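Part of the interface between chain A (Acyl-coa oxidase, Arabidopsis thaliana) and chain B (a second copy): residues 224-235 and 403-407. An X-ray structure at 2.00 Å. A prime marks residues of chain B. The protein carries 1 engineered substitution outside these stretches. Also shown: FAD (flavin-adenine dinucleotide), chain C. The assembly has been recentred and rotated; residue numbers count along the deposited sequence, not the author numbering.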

# COMPACT_ATOMS: atom_id res chain seq x y z
N ASP A 224 -14.51 -4.09 22.03
CA ASP A 224 -13.95 -3.81 20.72
C ASP A 224 -12.43 -3.74 20.80
O ASP A 224 -11.88 -3.24 21.79
CB ASP A 224 -14.54 -2.51 20.18
CG ASP A 224 -14.00 -2.14 18.81
OD1 ASP A 224 -12.98 -1.41 18.75
OD2 ASP A 224 -14.58 -2.60 17.81
N ILE A 225 -11.75 -4.22 19.77
CA ILE A 225 -10.28 -4.24 19.80
C ILE A 225 -9.58 -2.94 19.44
O ILE A 225 -8.35 -2.84 19.54
CB ILE A 225 -9.69 -5.36 18.92
CG1 ILE A 225 -10.08 -5.15 17.45
CG2 ILE A 225 -10.16 -6.70 19.43
CD1 ILE A 225 -9.30 -6.09 16.52
N GLY A 226 -10.35 -1.95 19.00
CA GLY A 226 -9.74 -0.68 18.68
C GLY A 226 -9.84 -0.24 17.24
O GLY A 226 -10.35 -0.96 16.37
N THR A 227 -9.34 0.97 16.99
CA THR A 227 -9.36 1.59 15.67
C THR A 227 -8.48 0.84 14.68
O THR A 227 -7.39 0.38 15.02
CB THR A 227 -8.92 3.07 15.75
OG1 THR A 227 -9.83 3.78 16.59
CG2 THR A 227 -8.93 3.72 14.35
N LYS A 228 -8.96 0.72 13.46
CA LYS A 228 -8.21 0.01 12.43
C LYS A 228 -7.79 0.96 11.30
O LYS A 228 -8.22 2.11 11.23
CB LYS A 228 -9.04 -1.15 11.89
CG LYS A 228 -9.32 -2.24 12.95
CD LYS A 228 -10.69 -2.90 12.83
CE LYS A 228 -11.81 -1.92 13.16
NZ LYS A 228 -13.08 -2.62 13.46
N MET A 229 -6.93 0.46 10.43
CA MET A 229 -6.43 1.23 9.29
C MET A 229 -7.52 1.89 8.43
O MET A 229 -8.55 1.29 8.10
CB MET A 229 -5.62 0.29 8.42
CG MET A 229 -4.96 0.92 7.22
SD MET A 229 -4.04 -0.29 6.25
CE MET A 229 -3.89 0.58 4.63
N GLY A 230 -7.28 3.15 8.06
CA GLY A 230 -8.20 3.87 7.19
C GLY A 230 -9.34 4.66 7.78
O GLY A 230 -9.82 4.37 8.88
N ASN A 231 -9.78 5.67 7.05
CA ASN A 231 -10.91 6.51 7.48
C ASN A 231 -12.20 5.79 7.08
O ASN A 231 -12.47 5.60 5.89
CB ASN A 231 -10.84 7.87 6.81
CG ASN A 231 -9.87 8.80 7.50
OD1 ASN A 231 -10.09 9.19 8.65
ND2 ASN A 231 -8.79 9.15 6.82
N GLY A 232 -13.01 5.41 8.06
CA GLY A 232 -14.21 4.67 7.76
C GLY A 232 -13.77 3.21 7.66
O GLY A 232 -13.33 2.64 8.65
N ALA A 233 -13.87 2.63 6.47
CA ALA A 233 -13.48 1.23 6.22
C ALA A 233 -14.07 0.25 7.23
O ALA A 233 -15.28 0.18 7.39
CB ALA A 233 -11.94 1.10 6.20
N TYR A 234 -13.21 -0.52 7.90
CA TYR A 234 -13.68 -1.48 8.88
C TYR A 234 -14.02 -0.88 10.23
O TYR A 234 -14.53 -1.56 11.11
CB TYR A 234 -12.66 -2.61 9.08
CG TYR A 234 -12.99 -3.88 8.31
CD1 TYR A 234 -12.75 -3.98 6.95
CD2 TYR A 234 -13.57 -4.97 8.96
CE1 TYR A 234 -13.09 -5.12 6.24
CE2 TYR A 234 -13.91 -6.13 8.27
CZ TYR A 234 -13.66 -6.20 6.90
OH TYR A 234 -13.98 -7.34 6.21
N ASN A 235 -13.75 0.41 10.42
CA ASN A 235 -14.07 1.02 11.71
C ASN A 235 -15.57 1.03 12.02
O ASN A 235 -15.99 1.33 13.13
CB ASN A 235 -13.45 2.40 11.78
CG ASN A 235 -11.94 2.31 11.94
OD1 ASN A 235 -11.46 1.61 12.81
ND2 ASN A 235 -11.20 3.01 11.08
N GLY B 403 -1.30 -6.33 12.47
CA GLY B 403 -0.73 -5.18 11.80
C GLY B 403 -1.82 -4.26 11.26
O GLY B 403 -1.55 -3.10 10.92
N TYR B 404 -3.06 -4.75 11.17
CA TYR B 404 -4.17 -3.95 10.66
C TYR B 404 -4.70 -2.96 11.71
O TYR B 404 -5.42 -2.00 11.38
CB TYR B 404 -5.29 -4.89 10.19
CG TYR B 404 -6.40 -4.22 9.39
CD1 TYR B 404 -6.13 -3.51 8.22
CD2 TYR B 404 -7.73 -4.30 9.81
CE1 TYR B 404 -7.15 -2.89 7.49
CE2 TYR B 404 -8.75 -3.71 9.09
CZ TYR B 404 -8.47 -3.01 7.94
OH TYR B 404 -9.53 -2.46 7.24
N LEU B 405 -4.35 -3.17 12.97
CA LEU B 405 -4.76 -2.27 14.04
C LEU B 405 -3.94 -0.99 14.02
O LEU B 405 -2.72 -1.02 13.92
CB LEU B 405 -4.58 -2.93 15.40
CG LEU B 405 -5.74 -3.80 15.90
CD1 LEU B 405 -5.33 -4.57 17.16
CD2 LEU B 405 -6.94 -2.90 16.16
N TRP B 406 -4.61 0.15 14.14
CA TRP B 406 -3.91 1.43 14.15
C TRP B 406 -2.76 1.48 15.18
O TRP B 406 -1.71 2.06 14.90
CB TRP B 406 -4.90 2.55 14.48
CG TRP B 406 -4.34 3.90 14.20
CD1 TRP B 406 -4.35 4.55 13.01
CD2 TRP B 406 -3.66 4.76 15.13
NE1 TRP B 406 -3.73 5.77 13.13
CE2 TRP B 406 -3.30 5.92 14.42
CE3 TRP B 406 -3.33 4.67 16.49
CZ2 TRP B 406 -2.61 6.99 15.02
CZ3 TRP B 406 -2.65 5.74 17.09
CH2 TRP B 406 -2.30 6.88 16.35
N CYS B 407 -2.96 0.87 16.36
CA CYS B 407 -1.93 0.92 17.40
C CYS B 407 -0.65 0.15 17.01
O CYS B 407 0.34 0.16 17.75
CB CYS B 407 -2.50 0.43 18.75
SG CYS B 407 -2.97 -1.32 18.85
PA FAD C . 0.24 -15.07 11.29
O1A FAD C . -0.22 -16.38 10.78
O2A FAD C . 0.65 -14.96 12.71
O5B FAD C . 1.41 -14.54 10.33
C5B FAD C . 2.20 -13.39 10.68
C4B FAD C . 3.44 -13.33 9.78
O4B FAD C . 4.10 -14.62 9.90
C3B FAD C . 3.05 -13.19 8.31
O3B FAD C . 4.12 -12.59 7.58
C2B FAD C . 2.86 -14.64 7.89
O2B FAD C . 3.08 -14.77 6.48
C1B FAD C . 4.04 -15.27 8.62
N9A FAD C . 3.85 -16.73 8.81
C8A FAD C . 3.03 -17.30 9.69
N7A FAD C . 3.12 -18.62 9.60
C5A FAD C . 4.02 -18.90 8.65
C6A FAD C . 4.52 -20.08 8.14
N6A FAD C . 4.12 -21.26 8.62
N1A FAD C . 5.48 -20.02 7.13
C2A FAD C . 5.92 -18.77 6.67
N3A FAD C . 5.41 -17.66 7.18
C4A FAD C . 4.49 -17.69 8.15
N1 FAD C . -11.11 -14.30 12.86
C2 FAD C . -12.27 -14.93 13.32
O2 FAD C . -12.20 -15.95 14.00
N3 FAD C . -13.52 -14.34 13.04
C4 FAD C . -13.59 -13.14 12.32
O4 FAD C . -14.68 -12.63 12.09
C4X FAD C . -12.42 -12.53 11.87
N5 FAD C . -12.48 -11.29 11.21
C5X FAD C . -11.31 -10.65 10.78
C6 FAD C . -11.37 -9.37 10.25
C7 FAD C . -10.19 -8.67 9.97
C7M FAD C . -10.29 -7.24 9.43
C8 FAD C . -8.95 -9.26 10.22
C8M FAD C . -7.64 -8.51 9.97
C9 FAD C . -8.90 -10.56 10.74
C9A FAD C . -10.07 -11.25 11.02
N10 FAD C . -10.02 -12.51 11.64
C10 FAD C . -11.19 -13.11 12.14
C1' FAD C . -8.72 -13.20 11.85
C2' FAD C . -8.25 -13.77 10.50
O2' FAD C . -9.29 -14.57 9.94
C3' FAD C . -6.97 -14.60 10.58
O3' FAD C . -7.13 -15.67 11.51
C4' FAD C . -5.75 -13.77 10.99
O4' FAD C . -5.75 -12.50 10.34
C5' FAD C . -4.47 -14.52 10.63
O5' FAD C . -3.35 -13.65 10.77
P FAD C . -2.24 -13.90 11.91
O1P FAD C . -2.20 -12.69 12.76
O2P FAD C . -2.50 -15.21 12.55
O3P FAD C . -0.90 -13.97 11.02
O HOH W 1 -5.73 0.55 17.27
O HOH W 2 -10.47 -0.33 8.79

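Two segments with almost no regular secondary structure meet here through a single β-bridge, with no further bridges between the two stretches. Lys228 lies opposite Leu405′, their CA atoms 4.4 Å apart, and the hydrogen bonds are made by their neighbours: Trp406′ N donates to Thr227 O at 2.9 Å, and Met229 N donates to Tyr404′ O at 3.0 Å. Both are close to straight. The CA of Lys228 also approaches Tyr404′ O at 3.6 Å, a CA-H...O contact beside the bridge. Because such pairing uses main-chain groups, it leaves the side chains free to pack around it, and the example illustrates how a short bridge can anchor an interface between loops.

Water extends the polar pattern. One molecule donates to Thr227 O at 2.8 Å and accepts from Cys407′ N at 2.9 Å, so the carbonyl of Thr227 serves two partners. A second donates to Met229 O at 2.6 Å and to Tyr404′ OH at 2.8 Å, while accepting from Tyr234 N at 2.9 Å; it thereby ties the tyrosine hydroxyl to two backbone positions of the other chain.

Tyr404′ loses more surface than any other residue in the contact. Its ring, long and flat, has Met229 N over one face and Tyr234 CB near its plane at the edge. Met229 CB packs 3.6 Å from Tyr404′ CE1, and Tyr234 CB lies 4.1 Å from Tyr404′ CE2. The phenol thus combines apolar packing along its ring with a polar tip that reaches water. The flavin joins this cluster: FAD C7M is 3.9 Å from Tyr404′ CE2 and 4.0 Å from Tyr234 CE2, placing the methyl group over a face of the Tyr234 ring.

Leu405′ starts with its CA-to-CB bond pointing away, yet its branched end returns to the contact, where CD2 meets Ile225 CD1 at 4.0 Å and Thr227 O at 3.5 Å.

The partner loop is braced from within. Asn235 uses both ends of its amide on one residue: OD1 accepts from Lys228 N at 2.7 Å, and ND2 donates to Lys228 O at 3.1 Å. The buried ammonium of Lys228 is engaged as well, with NZ donating to Tyr234 O at 3.0 Å. Gly226, Gly230 and Gly232 adopt backbone angles at which a CB would jam against the preceding carbonyl oxygen, so glycine suits each of these positions.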